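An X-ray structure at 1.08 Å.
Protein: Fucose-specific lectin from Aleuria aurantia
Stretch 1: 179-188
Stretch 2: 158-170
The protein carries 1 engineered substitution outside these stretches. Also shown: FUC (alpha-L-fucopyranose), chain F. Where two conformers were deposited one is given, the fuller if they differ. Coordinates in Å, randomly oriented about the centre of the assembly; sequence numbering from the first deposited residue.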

# COMPACT_ATOMS: atom_id res chain seq x y z
N ARG A 179 -5.04 -12.40 -29.98
CA ARG A 179 -3.81 -12.90 -29.39
C ARG A 179 -3.88 -12.69 -27.88
O ARG A 179 -4.14 -11.58 -27.41
CB ARG A 179 -2.58 -12.21 -29.98
CG ARG A 179 -2.37 -12.44 -31.47
CD ARG A 179 -2.07 -13.89 -31.82
NE ARG A 179 -1.80 -14.10 -33.24
CZ ARG A 179 -2.72 -14.35 -34.17
NH1 ARG A 179 -4.01 -14.41 -33.86
NH2 ARG A 179 -2.34 -14.56 -35.42
N ILE A 180 -3.64 -13.78 -27.15
CA ILE A 180 -3.72 -13.82 -25.69
C ILE A 180 -2.35 -14.23 -25.16
O ILE A 180 -1.77 -15.21 -25.64
CB ILE A 180 -4.80 -14.81 -25.21
CG1 ILE A 180 -6.13 -14.64 -25.95
CG2 ILE A 180 -4.95 -14.73 -23.69
CD1 ILE A 180 -6.76 -13.27 -25.85
N TYR A 181 -1.84 -13.47 -24.18
CA TYR A 181 -0.52 -13.66 -23.60
C TYR A 181 -0.69 -13.97 -22.12
O TYR A 181 -1.48 -13.34 -21.43
CB TYR A 181 0.35 -12.42 -23.82
CG TYR A 181 0.51 -12.13 -25.29
CD1 TYR A 181 1.48 -12.77 -26.04
CD2 TYR A 181 -0.39 -11.31 -25.95
CE1 TYR A 181 1.57 -12.58 -27.41
CE2 TYR A 181 -0.31 -11.11 -27.31
CZ TYR A 181 0.66 -11.75 -28.05
OH TYR A 181 0.71 -11.58 -29.41
N TYR A 182 0.06 -14.95 -21.63
CA TYR A 182 -0.05 -15.39 -20.25
C TYR A 182 1.27 -16.03 -19.84
O TYR A 182 2.10 -16.30 -20.70
CB TYR A 182 -1.22 -16.38 -20.10
CG TYR A 182 -1.03 -17.64 -20.90
CD1 TYR A 182 -1.38 -17.70 -22.24
CD2 TYR A 182 -0.45 -18.76 -20.34
CE1 TYR A 182 -1.17 -18.84 -22.99
CE2 TYR A 182 -0.24 -19.91 -21.07
CZ TYR A 182 -0.60 -19.95 -22.41
OH TYR A 182 -0.38 -21.10 -23.13
N GLN A 183 1.46 -16.28 -18.55
CA GLN A 183 2.69 -16.89 -18.07
C GLN A 183 2.40 -18.34 -17.70
O GLN A 183 1.59 -18.63 -16.82
CB GLN A 183 3.26 -16.10 -16.90
CG GLN A 183 4.63 -16.59 -16.47
CD GLN A 183 5.28 -15.66 -15.47
OE1 GLN A 183 4.62 -15.13 -14.58
NE2 GLN A 183 6.58 -15.48 -15.59
N ALA A 184 3.08 -19.26 -18.41
CA ALA A 184 2.89 -20.69 -18.22
C ALA A 184 3.71 -21.16 -17.02
O ALA A 184 4.51 -20.41 -16.46
CB ALA A 184 3.30 -21.41 -19.48
N THR A 185 3.53 -22.43 -16.66
CA THR A 185 4.09 -22.98 -15.43
C THR A 185 5.62 -23.03 -15.46
O THR A 185 6.21 -23.17 -14.40
CB THR A 185 3.50 -24.36 -15.12
OG1 THR A 185 3.63 -25.20 -16.27
CG2 THR A 185 2.05 -24.29 -14.71
N ASP A 186 6.26 -22.93 -16.63
CA ASP A 186 7.73 -22.85 -16.76
C ASP A 186 8.23 -21.40 -16.67
O ASP A 186 9.39 -21.13 -16.95
CB ASP A 186 8.21 -23.52 -18.05
CG ASP A 186 7.61 -22.95 -19.33
OD1 ASP A 186 6.64 -22.17 -19.24
OD2 ASP A 186 8.13 -23.30 -20.40
N ASN A 187 7.34 -20.46 -16.29
CA ASN A 187 7.60 -19.01 -16.16
C ASN A 187 7.83 -18.32 -17.51
O ASN A 187 8.14 -17.13 -17.54
CB ASN A 187 8.74 -18.69 -15.19
CG ASN A 187 8.35 -18.94 -13.75
OD1 ASN A 187 7.21 -18.72 -13.36
ND2 ASN A 187 9.30 -19.38 -12.95
N LYS A 188 7.61 -19.03 -18.62
CA LYS A 188 7.67 -18.39 -19.91
C LYS A 188 6.32 -17.72 -20.21
O LYS A 188 5.26 -18.32 -20.00
CB LYS A 188 7.95 -19.40 -21.01
CG LYS A 188 9.33 -20.04 -20.95
CD LYS A 188 10.36 -19.36 -21.82
CE LYS A 188 11.66 -20.12 -21.89
NZ LYS A 188 12.13 -20.55 -20.56
C1 FUC F . 1.06 -16.05 -35.51
C2 FUC F . 1.80 -16.18 -34.19
C3 FUC F . 2.80 -15.03 -34.03
C4 FUC F . 2.06 -13.69 -34.17
C5 FUC F . 1.40 -13.65 -35.54
C6 FUC F . 0.63 -12.37 -35.78
O1 FUC F . 2.00 -16.31 -36.54
O2 FUC F . 2.46 -17.45 -34.13
O3 FUC F . 3.51 -15.14 -32.79
O4 FUC F . 1.03 -13.56 -33.19
O5 FUC F . 0.48 -14.75 -35.65
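Stretch 2, residues 158-170: SFGSTVPGTGIGA

Stretch 2 runs out along one strand, turns, and comes back along another, and stretch 1 meets both arms. The returning strand, 168-170, lies antiparallel to strand 179-183, their directions 170° apart and their axes 4.6 Å from each other at closest. Tyr181 N donates to Gly169 O and Gly169 N to Tyr181 O, both at 2.8 Å and nearly straight, and Ile180 pairs with Ala170 (CA to CA 4.6 Å). The outgoing strand, 158-162, runs at 24° to strand 179-183, with the axes 7.2 Å apart.

Ile180, with chi1 and chi2 both m, spreads its branches over apolar neighbours: CD1 rests 3.7 Å from Ala170 CB, while CG2 lies 4.0 Å from Ile168 CG2 and 4.0 Å from Phe159 CE1, at the edge of that ring. Phe159 is p, with its CB directed toward stretch 1. Tyr182, also p, extends along the outgoing strand, its CD2 3.8 Å from Thr162 CG2 and its OH 3.9 Å from Gly160 CA. A beta carbon on Gly160 would come within 3.3 Å of Tyr182 CZ and would jam against the preceding carbonyl, so glycine suits both neighbour and backbone. One water joins Tyr182 OH to Ser161 N.

At the turn, 163-166 is type II, with Gly165 taking positive phi. Thr166, chi1 t, places OG1 to accept from Gln183 N (2.9 Å) while donating to Gly167 O (2.7 Å); a hydroxyl can do both. Val163 N then donates to Gln183 O at 3.0 Å. Gln183 extends t,t, and its NE2 reaches Asn187 O (3.0 Å), bracing the type I turn 184-187. The CA-to-CB bond of Arg179 points sideways, and its guanidinium goes to the sugar: NE donates to fucose O4 (2.9 Å) and NH2 to fucose O5 (2.8 Å), as befits a fucose-specific lectin.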

# COMPACT_ATOMS: atom_id res chain seq x y z
N SER A 158 -11.39 -22.46 -23.32
CA SER A 158 -10.45 -22.53 -22.22
C SER A 158 -9.15 -23.16 -22.74
O SER A 158 -9.17 -24.04 -23.60
CB SER A 158 -11.00 -23.26 -21.03
OG SER A 158 -11.11 -24.64 -21.31
N PHE A 159 -8.03 -22.62 -22.25
CA PHE A 159 -6.73 -22.98 -22.78
C PHE A 159 -5.63 -22.60 -21.79
O PHE A 159 -5.84 -21.76 -20.91
CB PHE A 159 -6.47 -22.31 -24.13
CG PHE A 159 -6.68 -20.82 -24.15
CD1 PHE A 159 -5.70 -19.94 -23.69
CD2 PHE A 159 -7.87 -20.28 -24.62
CE1 PHE A 159 -5.92 -18.57 -23.70
CE2 PHE A 159 -8.08 -18.91 -24.63
CZ PHE A 159 -7.10 -18.06 -24.16
N GLY A 160 -4.46 -23.22 -21.95
CA GLY A 160 -3.28 -22.84 -21.21
C GLY A 160 -3.17 -23.58 -19.89
O GLY A 160 -4.14 -24.12 -19.36
N SER A 161 -1.96 -23.55 -19.35
CA SER A 161 -1.63 -24.05 -18.03
C SER A 161 -0.66 -23.06 -17.38
O SER A 161 0.47 -22.92 -17.86
CB SER A 161 -1.05 -25.43 -18.12
OG SER A 161 -0.75 -25.95 -16.84
N THR A 162 -1.12 -22.35 -16.35
CA THR A 162 -0.49 -21.08 -15.99
C THR A 162 0.14 -21.12 -14.60
O THR A 162 -0.19 -21.95 -13.75
CB THR A 162 -1.49 -19.92 -16.06
OG1 THR A 162 -2.34 -19.93 -14.91
CG2 THR A 162 -2.35 -19.96 -17.30
N VAL A 163 1.00 -20.14 -14.35
CA VAL A 163 1.39 -19.83 -12.98
C VAL A 163 0.14 -19.43 -12.21
O VAL A 163 -0.84 -18.95 -12.78
CB VAL A 163 2.47 -18.73 -12.89
CG1 VAL A 163 3.74 -19.12 -13.62
CG2 VAL A 163 1.96 -17.38 -13.35
N PRO A 164 0.15 -19.57 -10.87
CA PRO A 164 -0.99 -19.14 -10.06
C PRO A 164 -1.30 -17.66 -10.32
O PRO A 164 -0.42 -16.81 -10.24
CB PRO A 164 -0.51 -19.36 -8.62
CG PRO A 164 0.55 -20.43 -8.73
CD PRO A 164 1.23 -20.15 -10.06
N GLY A 165 -2.56 -17.36 -10.62
CA GLY A 165 -2.98 -15.97 -10.80
C GLY A 165 -2.18 -15.23 -11.86
O GLY A 165 -1.87 -14.05 -11.70
N THR A 166 -1.87 -15.91 -12.97
CA THR A 166 -1.07 -15.33 -14.05
C THR A 166 -1.60 -13.96 -14.49
O THR A 166 -2.80 -13.72 -14.59
CB THR A 166 -1.05 -16.27 -15.27
OG1 THR A 166 -0.19 -15.71 -16.26
CG2 THR A 166 -2.42 -16.51 -15.86
N GLY A 167 -0.66 -13.11 -14.91
CA GLY A 167 -1.01 -12.00 -15.76
C GLY A 167 -1.64 -12.50 -17.05
O GLY A 167 -1.33 -13.61 -17.51
N ILE A 168 -2.51 -11.69 -17.64
CA ILE A 168 -3.14 -11.99 -18.92
C ILE A 168 -3.17 -10.71 -19.75
O ILE A 168 -3.67 -9.70 -19.28
CB ILE A 168 -4.58 -12.54 -18.77
CG1 ILE A 168 -4.68 -13.66 -17.73
CG2 ILE A 168 -5.10 -12.99 -20.13
CD1 ILE A 168 -6.11 -14.05 -17.38
N GLY A 169 -2.62 -10.78 -20.96
CA GLY A 169 -2.76 -9.73 -21.96
C GLY A 169 -3.66 -10.21 -23.08
O GLY A 169 -3.61 -11.38 -23.44
N ALA A 170 -4.50 -9.33 -23.61
CA ALA A 170 -5.45 -9.73 -24.66
C ALA A 170 -5.59 -8.60 -25.67
O ALA A 170 -5.90 -7.48 -25.30
CB ALA A 170 -6.79 -10.08 -24.06
O HOH W 1 0.02 -23.42 -21.62
O HOH W 2 1.71 -27.18 -16.50
O HOH W 3 2.15 -13.68 -14.18